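PixA inclusion body protein (Burkholderia cenocepacia, PDB 4LZK) is of unknown function but belongs to the PixA family of inclusion body proteins. Local coordinates at residues I22-D27 with F178-Q183; N29-S34 with T46-T51. All coordinates share one frame; numbering follows the deposited sequence.

Contact 1 of 2, residues I22-D27 with F178-Q183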
loop_
_atom_site.group_PDB
_atom_site.type_symbol
_atom_site.label_atom_id
_atom_site.label_comp_id
_atom_site.label_asym_id
_atom_site.label_seq_id
_atom_site.Cartn_x
_atom_site.Cartn_y
_atom_site.Cartn_z
ATOM N N ILE C 22 -19.997 -0.794 1.997
ATOM C CA ILE C 22 -19.008 -0.199 1.188
ATOM C C ILE C 22 -19.297 1.304 1.155
ATOM O O ILE C 22 -20.419 1.645 0.965
ATOM C CB ILE C 22 -18.971 -0.776 -0.273
ATOM C CG1 ILE C 22 -18.707 -2.286 -0.329
ATOM C CG2 ILE C 22 -17.978 -0.012 -1.114
ATOM C CD1 ILE C 22 -19.006 -2.854 -1.724
ATOM N N LEU C 23 -18.277 2.154 1.338
ATOM C CA LEU C 23 -18.407 3.596 1.258
ATOM C C LEU C 23 -17.505 4.156 0.180
ATOM O O LEU C 23 -16.238 4.004 0.202
ATOM C CB LEU C 23 -18.179 4.272 2.630
ATOM C CG LEU C 23 -18.520 5.769 2.693
ATOM C CD1 LEU C 23 -20.025 5.975 2.535
ATOM C CD2 LEU C 23 -17.977 6.340 3.992
ATOM N N ALA C 24 -18.096 4.875 -0.756
ATOM C CA ALA C 24 -17.329 5.602 -1.716
ATOM C C ALA C 24 -17.252 7.041 -1.253
ATOM O O ALA C 24 -18.252 7.632 -0.984
ATOM C CB ALA C 24 -17.893 5.523 -3.169
ATOM N N VAL C 25 -16.021 7.539 -1.158
ATOM C CA VAL C 25 -15.738 8.901 -0.715
ATOM C C VAL C 25 -15.119 9.689 -1.859
ATOM O O VAL C 25 -14.013 9.397 -2.265
ATOM C CB VAL C 25 -14.833 8.904 0.517
ATOM C CG1 VAL C 25 -14.466 10.353 0.956
ATOM C CG2 VAL C 25 -15.506 8.110 1.640
ATOM N N ILE C 26 -15.793 10.712 -2.341
ATOM C CA ILE C 26 -15.451 11.334 -3.600
ATOM C C ILE C 26 -14.860 12.700 -3.327
ATOM O O ILE C 26 -15.404 13.449 -2.474
ATOM C CB ILE C 26 -16.725 11.490 -4.468
ATOM C CG1 ILE C 26 -17.222 10.090 -4.818
ATOM C CG2 ILE C 26 -16.467 12.340 -5.736
ATOM C CD1 ILE C 26 -18.663 9.900 -4.819
ATOM N N ASP C 27 -13.720 12.991 -3.942
ATOM C CA ASP C 27 -13.035 14.311 -3.837
ATOM C C ASP C 27 -13.731 15.303 -4.830
ATOM O O ASP C 27 -13.352 15.454 -5.999
ATOM C CB ASP C 27 -11.554 14.179 -4.091
ATOM C CG ASP C 27 -10.739 15.501 -3.832
ATOM O OD1 ASP C 27 -11.322 16.576 -3.687
ATOM O OD2 ASP C 27 -9.502 15.412 -3.789
ATOM N N PHE C 178 -21.794 12.122 -13.089
ATOM C CA PHE C 178 -20.514 11.524 -13.284
ATOM C C PHE C 178 -20.576 10.033 -12.965
ATOM O O PHE C 178 -21.514 9.600 -12.356
ATOM C CB PHE C 178 -19.477 12.124 -12.307
ATOM C CG PHE C 178 -19.238 13.577 -12.468
ATOM C CD1 PHE C 178 -18.307 14.041 -13.319
ATOM C CD2 PHE C 178 -19.943 14.489 -11.708
ATOM C CE1 PHE C 178 -18.024 15.429 -13.453
ATOM C CE2 PHE C 178 -19.691 15.852 -11.820
ATOM C CZ PHE C 178 -18.726 16.336 -12.695
ATOM N N PHE C 179 -19.620 9.227 -13.521
ATOM C CA PHE C 179 -19.465 7.877 -13.116
ATOM C C PHE C 179 -18.033 7.421 -13.061
ATOM O O PHE C 179 -17.162 7.959 -13.782
ATOM C CB PHE C 179 -20.244 6.947 -14.033
ATOM C CG PHE C 179 -19.552 6.644 -15.340
ATOM C CD1 PHE C 179 -19.681 7.497 -16.399
ATOM C CD2 PHE C 179 -18.867 5.434 -15.532
ATOM C CE1 PHE C 179 -19.056 7.212 -17.636
ATOM C CE2 PHE C 179 -18.231 5.174 -16.744
ATOM C CZ PHE C 179 -18.367 6.064 -17.814
ATOM N N TRP C 180 -17.777 6.435 -12.211
ATOM C CA TRP C 180 -16.463 5.817 -12.146
ATOM C C TRP C 180 -16.638 4.297 -12.211
ATOM O O TRP C 180 -17.771 3.759 -12.005
ATOM C CB TRP C 180 -15.742 6.173 -10.895
ATOM C CG TRP C 180 -16.113 5.393 -9.637
ATOM C CD1 TRP C 180 -15.472 4.274 -9.176
ATOM C CD2 TRP C 180 -17.144 5.666 -8.694
ATOM N NE1 TRP C 180 -16.012 3.869 -8.036
ATOM C CE2 TRP C 180 -17.090 4.640 -7.712
ATOM C CE3 TRP C 180 -18.115 6.649 -8.571
ATOM C CZ2 TRP C 180 -17.965 4.592 -6.612
ATOM C CZ3 TRP C 180 -18.984 6.600 -7.496
ATOM C CH2 TRP C 180 -18.921 5.576 -6.529
ATOM N N VAL C 181 -15.561 3.597 -12.518
ATOM C CA VAL C 181 -15.613 2.178 -12.618
ATOM C C VAL C 181 -14.748 1.608 -11.555
ATOM O O VAL C 181 -13.625 2.104 -11.322
ATOM C CB VAL C 181 -15.117 1.747 -14.000
ATOM C CG1 VAL C 181 -15.045 0.266 -14.167
ATOM C CG2 VAL C 181 -15.973 2.379 -15.078
ATOM N N TRP C 182 -15.228 0.551 -10.907
ATOM C CA TRP C 182 -14.495 -0.144 -9.898
ATOM C C TRP C 182 -14.553 -1.623 -10.190
ATOM O O TRP C 182 -15.317 -2.047 -11.057
ATOM C CB TRP C 182 -15.025 0.227 -8.515
ATOM C CG TRP C 182 -16.459 0.099 -8.239
ATOM C CD1 TRP C 182 -17.453 0.929 -8.613
ATOM C CD2 TRP C 182 -17.078 -0.916 -7.404
ATOM N NE1 TRP C 182 -18.680 0.477 -8.139
ATOM C CE2 TRP C 182 -18.485 -0.629 -7.369
ATOM C CE3 TRP C 182 -16.593 -2.028 -6.709
ATOM C CZ2 TRP C 182 -19.380 -1.413 -6.707
ATOM C CZ3 TRP C 182 -17.476 -2.817 -6.033
ATOM C CH2 TRP C 182 -18.884 -2.513 -6.033
ATOM N N GLN C 183 -13.798 -2.416 -9.468
ATOM C CA GLN C 183 -13.596 -3.825 -9.809
ATOM C C GLN C 183 -13.813 -4.720 -8.584
ATOM O O GLN C 183 -13.458 -4.376 -7.442
ATOM C CB GLN C 183 -12.142 -4.064 -10.350
ATOM C CG GLN C 183 -11.727 -3.080 -11.407
ATOM C CD GLN C 183 -10.242 -3.166 -11.800
ATOM O OE1 GLN C 183 -9.378 -3.322 -10.953
ATOM N NE2 GLN C 183 -9.970 -3.047 -13.097
#
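Trp-180 reaches across from strand 178-183 with the six-membered half of its indole and meets Ala-24 of strand 22-26: CH2 of Trp-180 lies 3.5 Å from CB of Ala-24. CZ2 of Trp-180 is almost as close, at 3.6 Å from CB of Ala-24, and this methyl approaches the ring obliquely. With chi1 at 81°, the tryptophan's CG stands between its own backbone N and carbonyl carbon, and the indole is thrown forward off the strand. Alanine suits the place opposite, since the indole already spans most of the gap between backbones whose axes come no nearer than 11.2 Å. Farther along, the longer side chain of Ile-26 reaches the ring through its CD1, 4.3 Å from CZ3 of Trp-180. At the other end Ile-22 sends its own CD1 to CH2 of Trp-182, also at 4.3 Å and also oblique to the indole. Residues 22, 24 and 26 thus all face the two tryptophans, while Leu-23 and Val-25 on the other side of the strand pack on a second subunit. The strands run at 128° to one another and belong to different sheets, so this is face-to-face packing of a beta sandwich. Met-55, from a neighbouring strand, touches Ile-22 and both tryptophans and adds to the same core. Every touching residue is buried. The one polar atom of the Trp-182 side chain, NE1, is hydrogen-bonded to OG1 of Thr-160, so the large ring can enter the core without leaving that N-H unpaired. What joins the sheets here is therefore apolar: aliphatic methyls against the six-membered halves of the two indoles, held by shape and by the exclusion of water rather than by directed bonds.

Contact 2 of 2, residues N29-S34 with T46-T51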
loop_
_atom_site.group_PDB
_atom_site.type_symbol
_atom_site.label_atom_id
_atom_site.label_comp_id
_atom_site.label_asym_id
_atom_site.label_seq_id
_atom_site.Cartn_x
_atom_site.Cartn_y
_atom_site.Cartn_z
ATOM N N ASN C 29 -13.995 18.518 -4.825
ATOM C CA ASN C 29 -13.159 19.652 -5.258
ATOM C C ASN C 29 -12.257 19.305 -6.431
ATOM O O ASN C 29 -12.067 20.094 -7.350
ATOM C CB ASN C 29 -12.368 20.206 -4.102
ATOM C CG ASN C 29 -13.267 20.977 -3.118
ATOM O OD1 ASN C 29 -14.340 21.440 -3.492
ATOM N ND2 ASN C 29 -12.837 21.086 -1.866
ATOM N N TYR C 30 -11.694 18.125 -6.412
ATOM C CA TYR C 30 -10.892 17.671 -7.496
ATOM C C TYR C 30 -11.710 17.531 -8.788
ATOM O O TYR C 30 -11.263 17.967 -9.898
ATOM C CB TYR C 30 -10.232 16.346 -7.145
ATOM C CG TYR C 30 -9.428 15.865 -8.310
ATOM C CD1 TYR C 30 -8.562 16.744 -8.954
ATOM C CD2 TYR C 30 -9.578 14.581 -8.834
ATOM C CE1 TYR C 30 -7.851 16.354 -10.058
ATOM C CE2 TYR C 30 -8.855 14.183 -9.932
ATOM C CZ TYR C 30 -7.983 15.075 -10.539
ATOM O OH TYR C 30 -7.234 14.725 -11.643
ATOM N N ILE C 31 -12.910 16.950 -8.679
ATOM C CA ILE C 31 -13.782 16.800 -9.828
ATOM C C ILE C 31 -14.134 18.147 -10.455
ATOM O O ILE C 31 -14.106 18.341 -11.668
ATOM C CB ILE C 31 -15.158 16.162 -9.422
ATOM C CG1 ILE C 31 -14.978 14.807 -8.742
ATOM C CG2 ILE C 31 -16.034 15.962 -10.614
ATOM C CD1 ILE C 31 -14.002 13.995 -9.399
ATOM N N LYS C 32 -14.508 19.067 -9.618
ATOM C CA LYS C 32 -14.968 20.364 -10.093
ATOM C C LYS C 32 -13.832 21.093 -10.826
ATOM O O LYS C 32 -14.086 21.755 -11.841
ATOM C CB LYS C 32 -15.490 21.224 -8.903
ATOM C CG LYS C 32 -16.897 20.868 -8.501
ATOM C CD LYS C 32 -17.496 21.777 -7.399
ATOM C CE LYS C 32 -16.541 21.976 -6.268
ATOM N NZ LYS C 32 -17.112 22.711 -5.075
ATOM N N ARG C 33 -12.606 20.966 -10.329
ATOM C CA ARG C 33 -11.434 21.537 -11.017
ATOM C C ARG C 33 -11.096 20.802 -12.322
ATOM O O ARG C 33 -10.713 21.402 -13.312
ATOM C CB ARG C 33 -10.172 21.503 -10.129
ATOM C CG ARG C 33 -10.188 22.477 -8.959
ATOM C CD ARG C 33 -8.829 22.531 -8.278
ATOM N NE ARG C 33 -8.494 21.234 -7.717
ATOM C CZ ARG C 33 -8.753 20.824 -6.480
ATOM N NH1 ARG C 33 -9.408 21.616 -5.623
ATOM N NH2 ARG C 33 -8.363 19.613 -6.118
ATOM N N SER C 34 -11.177 19.500 -12.314
ATOM C CA SER C 34 -10.746 18.760 -13.513
ATOM C C SER C 34 -11.862 18.555 -14.559
ATOM O O SER C 34 -11.545 18.217 -15.695
ATOM C CB SER C 34 -10.086 17.432 -13.116
ATOM O OG SER C 34 -11.045 16.641 -12.451
ATOM N N THR C 46 -20.683 11.845 -17.004
ATOM C CA THR C 46 -19.297 12.111 -17.318
ATOM C C THR C 46 -18.331 11.128 -16.576
ATOM O O THR C 46 -18.359 10.992 -15.399
ATOM C CB THR C 46 -18.921 13.545 -17.019
ATOM O OG1 THR C 46 -19.651 14.434 -17.907
ATOM C CG2 THR C 46 -17.451 13.771 -17.145
ATOM N N SER C 47 -17.518 10.465 -17.379
ATOM C CA SER C 47 -16.466 9.563 -16.894
ATOM C C SER C 47 -15.467 10.298 -16.027
ATOM O O SER C 47 -14.959 11.340 -16.435
ATOM C CB SER C 47 -15.737 9.005 -18.116
ATOM O OG SER C 47 -14.840 8.049 -17.635
ATOM N N ILE C 48 -15.140 9.774 -14.854
ATOM C CA ILE C 48 -14.062 10.265 -14.023
ATOM C C ILE C 48 -13.111 9.147 -13.676
ATOM O O ILE C 48 -13.512 7.980 -13.585
ATOM C CB ILE C 48 -14.530 10.924 -12.696
ATOM C CG1 ILE C 48 -15.003 9.862 -11.686
ATOM C CG2 ILE C 48 -15.554 11.984 -12.974
ATOM C CD1 ILE C 48 -15.623 10.369 -10.427
ATOM N N PRO C 49 -11.815 9.477 -13.478
ATOM C CA PRO C 49 -10.882 8.415 -13.107
ATOM C C PRO C 49 -11.099 7.955 -11.712
ATOM O O PRO C 49 -11.598 8.728 -10.896
ATOM C CB PRO C 49 -9.507 9.098 -13.262
ATOM C CG PRO C 49 -9.797 10.541 -13.005
ATOM C CD PRO C 49 -11.146 10.768 -13.661
ATOM N N SER C 50 -10.696 6.726 -11.381
ATOM C CA SER C 50 -10.852 6.225 -10.025
ATOM C C SER C 50 -9.903 6.942 -9.064
ATOM O O SER C 50 -10.028 6.861 -7.881
ATOM C CB SER C 50 -10.612 4.694 -9.994
ATOM O OG SER C 50 -9.310 4.450 -10.461
ATOM N N THR C 51 -8.990 7.688 -9.628
ATOM C CA THR C 51 -8.052 8.522 -8.913
ATOM C C THR C 51 -8.758 9.673 -8.101
ATOM O O THR C 51 -8.235 10.228 -7.095
ATOM C CB THR C 51 -7.134 9.059 -10.030
ATOM O OG1 THR C 51 -5.784 8.817 -9.713
ATOM C CG2 THR C 51 -7.394 10.398 -10.336
#
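A chi1 of 178° sets CG of Tyr-30 anti to the backbone N and carries the ring from helix 28-34 toward Thr-51, whereas in Ile-31 a chi1 of -57° places CG1 beside the backbone N, and its CD1 comes nearer to Ile-48 than the start of the side chain would suggest. Two apolar touches result. CD1 of Ile-31 meets CD1 of Ile-48 at 4.1 Å, methyl to methyl, the two side chains crossing at about a right angle. One helix position earlier, CE2 of Tyr-30 lies 4.1 Å from CG2 of Thr-51, which comes obliquely to the ring. Isoleucine fits the inner pair because both residues are buried and need only hydrocarbon; tyrosine and threonine fit the outer pair, where partial exposure allows each a methyl or ring surface for packing and a hydroxyl besides. The phenol OH of Tyr-30 hydrogen-bonds to the OH of Tyr-30 in a fourth subunit, whose tyrosine also packs on Pro-49 and Thr-51. Within the helix, Ser-34 turns back: its OG donates to the carbonyl O of Tyr-30 over 2.9 Å from above the carbonyl plane. That O also accepts from Ser-34 N, so two donors grip it near the end of the helix. The OG of Ser-34 sits 3.9 Å above the ring plane of Tyr-30, over its centre. At the start of the helix, Asp-27 OD1 caps the backbone N of Tyr-30. The contact thus packs the short helix that follows strand 19-26 onto segment 46-51 at the side of the sandwich, with Tyr-30 also at a subunit interface. Leu-164 and Phe-162 of strand 154-167 add to the surroundings of the isoleucines, and segment 46-51 runs beside strand 172-186.

The centres of contacts 1 and 2 lie about 11 Å apart. Along the chain the order is 22-27, 29-34, 46-51 and finally 178-183, so both segments of contact 2 fall between those of contact 1. Strand 19-26 leads almost directly into helix 28-34, while strands 46-47 and 172-186 are parallel neighbours in one sheet. Phe-179 probably hydrogen-bonds through its N to Thr-46 O and through its O to Ile-48 N, and the Phe-178 ring packs against Ile-31 and Ile-48. The central packing between sheets at contact 1 thus continues outward into the helix at contact 2, joining early and late parts of the chain.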